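Local structure of Fe(2+) transporter FeoB (Legionella pneumophila, 3IBY) at residues Ser104-Ala116 with Leu157-Leu171. The protein is a probable transporter of a GTP-driven ferrous iron uptake system, of which this chain is the GTP-binding cytosolic part. Numbering follows the deposited sequence.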
# COMPACT_ATOMS: atom_id res chain seq x y z
N SER A 104 -1.63 5.19 -1.04
CA SER A 104 -1.28 6.39 -0.29
C SER A 104 -1.04 6.01 1.16
O SER A 104 -0.14 6.57 1.77
CB SER A 104 -2.38 7.43 -0.38
OG SER A 104 -3.58 6.93 0.19
N GLN A 105 -1.84 5.09 1.69
CA GLN A 105 -1.64 4.57 3.05
C GLN A 105 -0.27 3.87 3.20
O GLN A 105 0.44 4.11 4.16
CB GLN A 105 -2.78 3.63 3.50
CG GLN A 105 -4.14 4.28 3.65
CD GLN A 105 -5.24 3.29 4.07
OE1 GLN A 105 -5.11 2.10 3.82
NE2 GLN A 105 -6.34 3.78 4.69
N LEU A 106 0.09 3.03 2.22
CA LEU A 106 1.40 2.32 2.18
C LEU A 106 2.61 3.24 2.16
O LEU A 106 3.58 2.98 2.84
CB LEU A 106 1.46 1.48 0.92
CG LEU A 106 0.46 0.33 0.73
CD1 LEU A 106 0.76 -0.37 -0.63
CD2 LEU A 106 0.50 -0.69 1.87
N PHE A 107 2.56 4.29 1.35
CA PHE A 107 3.58 5.36 1.34
C PHE A 107 3.82 6.00 2.68
O PHE A 107 4.81 6.67 2.85
CB PHE A 107 3.13 6.54 0.46
CG PHE A 107 3.19 6.28 -1.01
CD1 PHE A 107 3.48 5.01 -1.53
CD2 PHE A 107 2.93 7.32 -1.90
CE1 PHE A 107 3.55 4.81 -2.86
CE2 PHE A 107 2.96 7.09 -3.26
CZ PHE A 107 3.28 5.83 -3.72
N GLU A 108 2.88 5.87 3.62
CA GLU A 108 3.05 6.42 4.96
C GLU A 108 3.84 5.46 5.86
O GLU A 108 4.06 5.78 7.01
CB GLU A 108 1.67 6.73 5.58
CG GLU A 108 0.67 7.46 4.65
CD GLU A 108 -0.62 7.93 5.34
OE1 GLU A 108 -1.07 7.32 6.32
OE2 GLU A 108 -1.22 8.94 4.89
N LEU A 109 4.23 4.28 5.37
CA LEU A 109 5.13 3.39 6.15
C LEU A 109 6.62 3.83 6.11
O LEU A 109 7.42 3.47 6.96
CB LEU A 109 5.04 1.95 5.63
CG LEU A 109 3.71 1.25 5.87
CD1 LEU A 109 3.48 0.12 4.86
CD2 LEU A 109 3.59 0.74 7.30
N GLY A 110 7.02 4.57 5.10
CA GLY A 110 8.42 4.90 4.96
C GLY A 110 9.27 3.73 4.53
O GLY A 110 10.48 3.73 4.70
N LYS A 111 8.65 2.73 3.94
CA LYS A 111 9.35 1.61 3.42
C LYS A 111 9.25 1.79 1.91
O LYS A 111 8.24 2.36 1.45
CB LYS A 111 8.63 0.31 3.87
CG LYS A 111 9.55 -0.78 4.44
CD LYS A 111 9.44 -0.91 5.95
CE LYS A 111 10.48 -1.87 6.50
NZ LYS A 111 11.68 -1.96 5.61
N PRO A 112 10.23 1.32 1.13
CA PRO A 112 10.23 1.36 -0.35
C PRO A 112 9.02 0.72 -1.03
O PRO A 112 8.65 -0.39 -0.66
CB PRO A 112 11.47 0.55 -0.75
CG PRO A 112 12.39 0.61 0.43
CD PRO A 112 11.47 0.72 1.66
N VAL A 113 8.43 1.39 -2.01
CA VAL A 113 7.33 0.84 -2.76
C VAL A 113 7.62 1.03 -4.22
O VAL A 113 8.19 2.03 -4.61
CB VAL A 113 5.95 1.51 -2.45
CG1 VAL A 113 4.81 0.82 -3.18
CG2 VAL A 113 5.68 1.51 -0.97
N VAL A 114 7.23 0.03 -5.01
CA VAL A 114 7.25 0.06 -6.46
C VAL A 114 5.78 -0.29 -6.83
O VAL A 114 5.18 -1.15 -6.19
CB VAL A 114 8.23 -1.01 -7.00
CG1 VAL A 114 7.90 -2.35 -6.37
CG2 VAL A 114 8.13 -1.13 -8.51
N VAL A 115 5.21 0.39 -7.83
CA VAL A 115 3.85 0.11 -8.27
C VAL A 115 3.91 -0.73 -9.52
O VAL A 115 4.68 -0.43 -10.44
CB VAL A 115 3.07 1.37 -8.52
CG1 VAL A 115 1.73 1.04 -9.13
CG2 VAL A 115 2.88 2.09 -7.24
N ALA A 116 3.15 -1.82 -9.51
CA ALA A 116 2.95 -2.73 -10.66
C ALA A 116 1.57 -2.41 -11.20
O ALA A 116 0.59 -2.67 -10.52
CB ALA A 116 2.99 -4.17 -10.23
N LEU A 157 9.70 -4.94 -14.06
CA LEU A 157 9.27 -4.91 -12.64
C LEU A 157 10.31 -5.63 -11.78
O LEU A 157 10.59 -5.20 -10.68
CB LEU A 157 7.93 -5.59 -12.48
CG LEU A 157 7.45 -5.69 -11.05
CD1 LEU A 157 6.92 -4.35 -10.62
CD2 LEU A 157 6.37 -6.77 -10.91
N GLN A 158 10.87 -6.70 -12.32
CA GLN A 158 11.96 -7.41 -11.67
C GLN A 158 13.11 -6.45 -11.58
O GLN A 158 13.65 -6.25 -10.54
CB GLN A 158 12.36 -8.65 -12.47
CG GLN A 158 11.42 -9.87 -12.33
CD GLN A 158 11.73 -10.97 -13.38
OE1 GLN A 158 12.50 -10.74 -14.31
NE2 GLN A 158 11.14 -12.14 -13.23
N GLN A 159 13.49 -5.85 -12.69
CA GLN A 159 14.63 -4.94 -12.70
C GLN A 159 14.44 -3.82 -11.66
O GLN A 159 15.28 -3.61 -10.80
CB GLN A 159 14.83 -4.35 -14.09
CG GLN A 159 16.27 -4.35 -14.52
CD GLN A 159 16.85 -5.75 -14.55
OE1 GLN A 159 16.17 -6.70 -14.95
NE2 GLN A 159 18.09 -5.89 -14.08
N SER A 160 13.29 -3.16 -11.70
CA SER A 160 12.95 -2.13 -10.74
C SER A 160 13.00 -2.61 -9.27
O SER A 160 13.17 -1.79 -8.36
CB SER A 160 11.55 -1.63 -11.05
OG SER A 160 11.28 -0.44 -10.38
N LEU A 161 12.86 -3.91 -9.01
CA LEU A 161 13.04 -4.44 -7.66
C LEU A 161 14.40 -4.28 -7.07
O LEU A 161 14.53 -4.03 -5.90
CB LEU A 161 12.77 -5.91 -7.62
CG LEU A 161 11.32 -6.23 -7.43
CD1 LEU A 161 11.29 -7.71 -7.17
CD2 LEU A 161 10.73 -5.42 -6.28
N LEU A 162 15.42 -4.50 -7.89
CA LEU A 162 16.79 -4.33 -7.45
C LEU A 162 17.14 -2.88 -7.07
O LEU A 162 18.10 -2.67 -6.34
CB LEU A 162 17.75 -4.80 -8.54
CG LEU A 162 17.77 -6.29 -8.81
CD1 LEU A 162 18.67 -6.56 -10.01
CD2 LEU A 162 18.25 -7.04 -7.59
N HIS A 163 16.42 -1.90 -7.58
CA HIS A 163 16.69 -0.49 -7.28
C HIS A 163 15.55 0.11 -6.45
O HIS A 163 15.27 1.31 -6.54
CB HIS A 163 16.92 0.31 -8.56
CG HIS A 163 17.65 -0.45 -9.62
ND1 HIS A 163 18.92 -0.95 -9.43
CD2 HIS A 163 17.30 -0.80 -10.88
CE1 HIS A 163 19.32 -1.57 -10.53
NE2 HIS A 163 18.35 -1.49 -11.43
N CYS A 164 14.88 -0.72 -5.66
CA CYS A 164 13.79 -0.27 -4.82
C CYS A 164 14.29 -0.22 -3.40
O CYS A 164 13.92 -1.06 -2.57
CB CYS A 164 12.61 -1.22 -4.92
SG CYS A 164 11.13 -0.62 -4.05
N SER A 165 15.17 0.75 -3.15
CA SER A 165 15.73 0.99 -1.80
C SER A 165 15.47 2.40 -1.21
O SER A 165 15.76 2.63 -0.03
CB SER A 165 17.24 0.69 -1.80
OG SER A 165 17.98 1.73 -2.44
N GLN A 166 14.93 3.33 -1.99
CA GLN A 166 14.58 4.66 -1.46
C GLN A 166 13.17 4.64 -0.91
O GLN A 166 12.28 4.10 -1.54
CB GLN A 166 14.67 5.71 -2.56
CG GLN A 166 15.95 6.54 -2.56
CD GLN A 166 15.81 7.74 -3.47
OE1 GLN A 166 15.19 7.66 -4.53
NE2 GLN A 166 16.35 8.88 -3.04
N LYS A 167 12.97 5.23 0.26
CA LYS A 167 11.64 5.32 0.84
C LYS A 167 10.85 6.47 0.21
O LYS A 167 11.41 7.38 -0.42
CB LYS A 167 11.71 5.48 2.38
CG LYS A 167 12.16 6.84 2.85
CD LYS A 167 12.51 6.83 4.32
CE LYS A 167 11.29 6.97 5.19
NZ LYS A 167 11.70 7.50 6.51
N ILE A 168 9.54 6.45 0.39
CA ILE A 168 8.68 7.37 -0.31
C ILE A 168 8.07 8.38 0.62
O ILE A 168 7.95 8.14 1.82
CB ILE A 168 7.61 6.61 -1.10
CG1 ILE A 168 8.22 5.32 -1.66
CG2 ILE A 168 7.01 7.50 -2.23
CD1 ILE A 168 7.68 4.90 -2.97
N LYS A 169 7.73 9.53 0.06
CA LYS A 169 7.11 10.60 0.83
C LYS A 169 5.65 10.30 0.90
O LYS A 169 5.07 9.88 -0.12
CB LYS A 169 7.27 11.96 0.15
CG LYS A 169 8.31 12.88 0.77
CD LYS A 169 7.91 14.40 0.75
CE LYS A 169 6.68 14.72 1.64
NZ LYS A 169 6.72 14.15 3.04
N PRO A 170 5.03 10.52 2.06
CA PRO A 170 3.57 10.53 2.04
C PRO A 170 3.08 11.56 1.03
O PRO A 170 3.78 12.56 0.78
CB PRO A 170 3.17 10.94 3.46
CG PRO A 170 4.35 10.66 4.31
CD PRO A 170 5.58 10.66 3.41
N LEU A 171 1.92 11.29 0.45
CA LEU A 171 1.30 12.26 -0.42
C LEU A 171 0.93 13.48 0.42
O LEU A 171 0.63 13.34 1.59
CB LEU A 171 0.05 11.68 -1.07
CG LEU A 171 0.23 10.44 -1.94
CD1 LEU A 171 -1.13 9.82 -2.24
CD2 LEU A 171 0.97 10.82 -3.22
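Ile168 reaches in from the extended chain that follows helix 157-162 to fill the angle between Phe107 and Val113, and the most deeply covered part of the contact gathers around it. Its CG2 methyl sits over one face of the Phe107 ring, 4.0 Å from the ring centroid and 7° off the normal, a CH-pi contact. The other branch carries CD1 to Val113, 3.8 Å from its CB. With CG2 anti to the backbone N and CG1 beside that N (chi1 -37°), the two branches part to serve both neighbours; Cys141 also touches Ile168 and Phe107. Leu171 meets the same ring obliquely, its CG 4.1 Å from Phe107 CD2, and extends CD1 to Ser104 CB.

Further along, Pro112 CB lies 3.5 Å from Cys164 SG, a sulfur that also sits beside the strand backbone at Val113 and Val114. Val114 splits its methyls over helix 157-162: CG2 faces Leu157 CD1 at 4.0 Å, and CG1 meets Leu161 CD2 at 4.2 Å. That same Leu157 methyl also packs on Ala116 CB.

The solvent side is looser. Lys167 runs its aliphatic chain past the Gly110 carbonyl, CB 3.2 Å from Gly110 O, and bends at chi3, while Gln166 and Lys169 point their CB atoms away from 104-116. Glu108, near Pro170, is by contrast buried, with OE1 on Arg206 and OE2 on Arg242, tying this end of the contact to the helices that follow.

Strand 113-116 and helix 157-162 run antiparallel, at 174°, with axes 9.4 Å apart. This is the last helix of the P-loop GTPase (G) domain packing on its central sheet, with the chain beyond it passing back along the loop that joins helix 96-106 to strand 113-118, as far as Pro170, which touches helix 197-209.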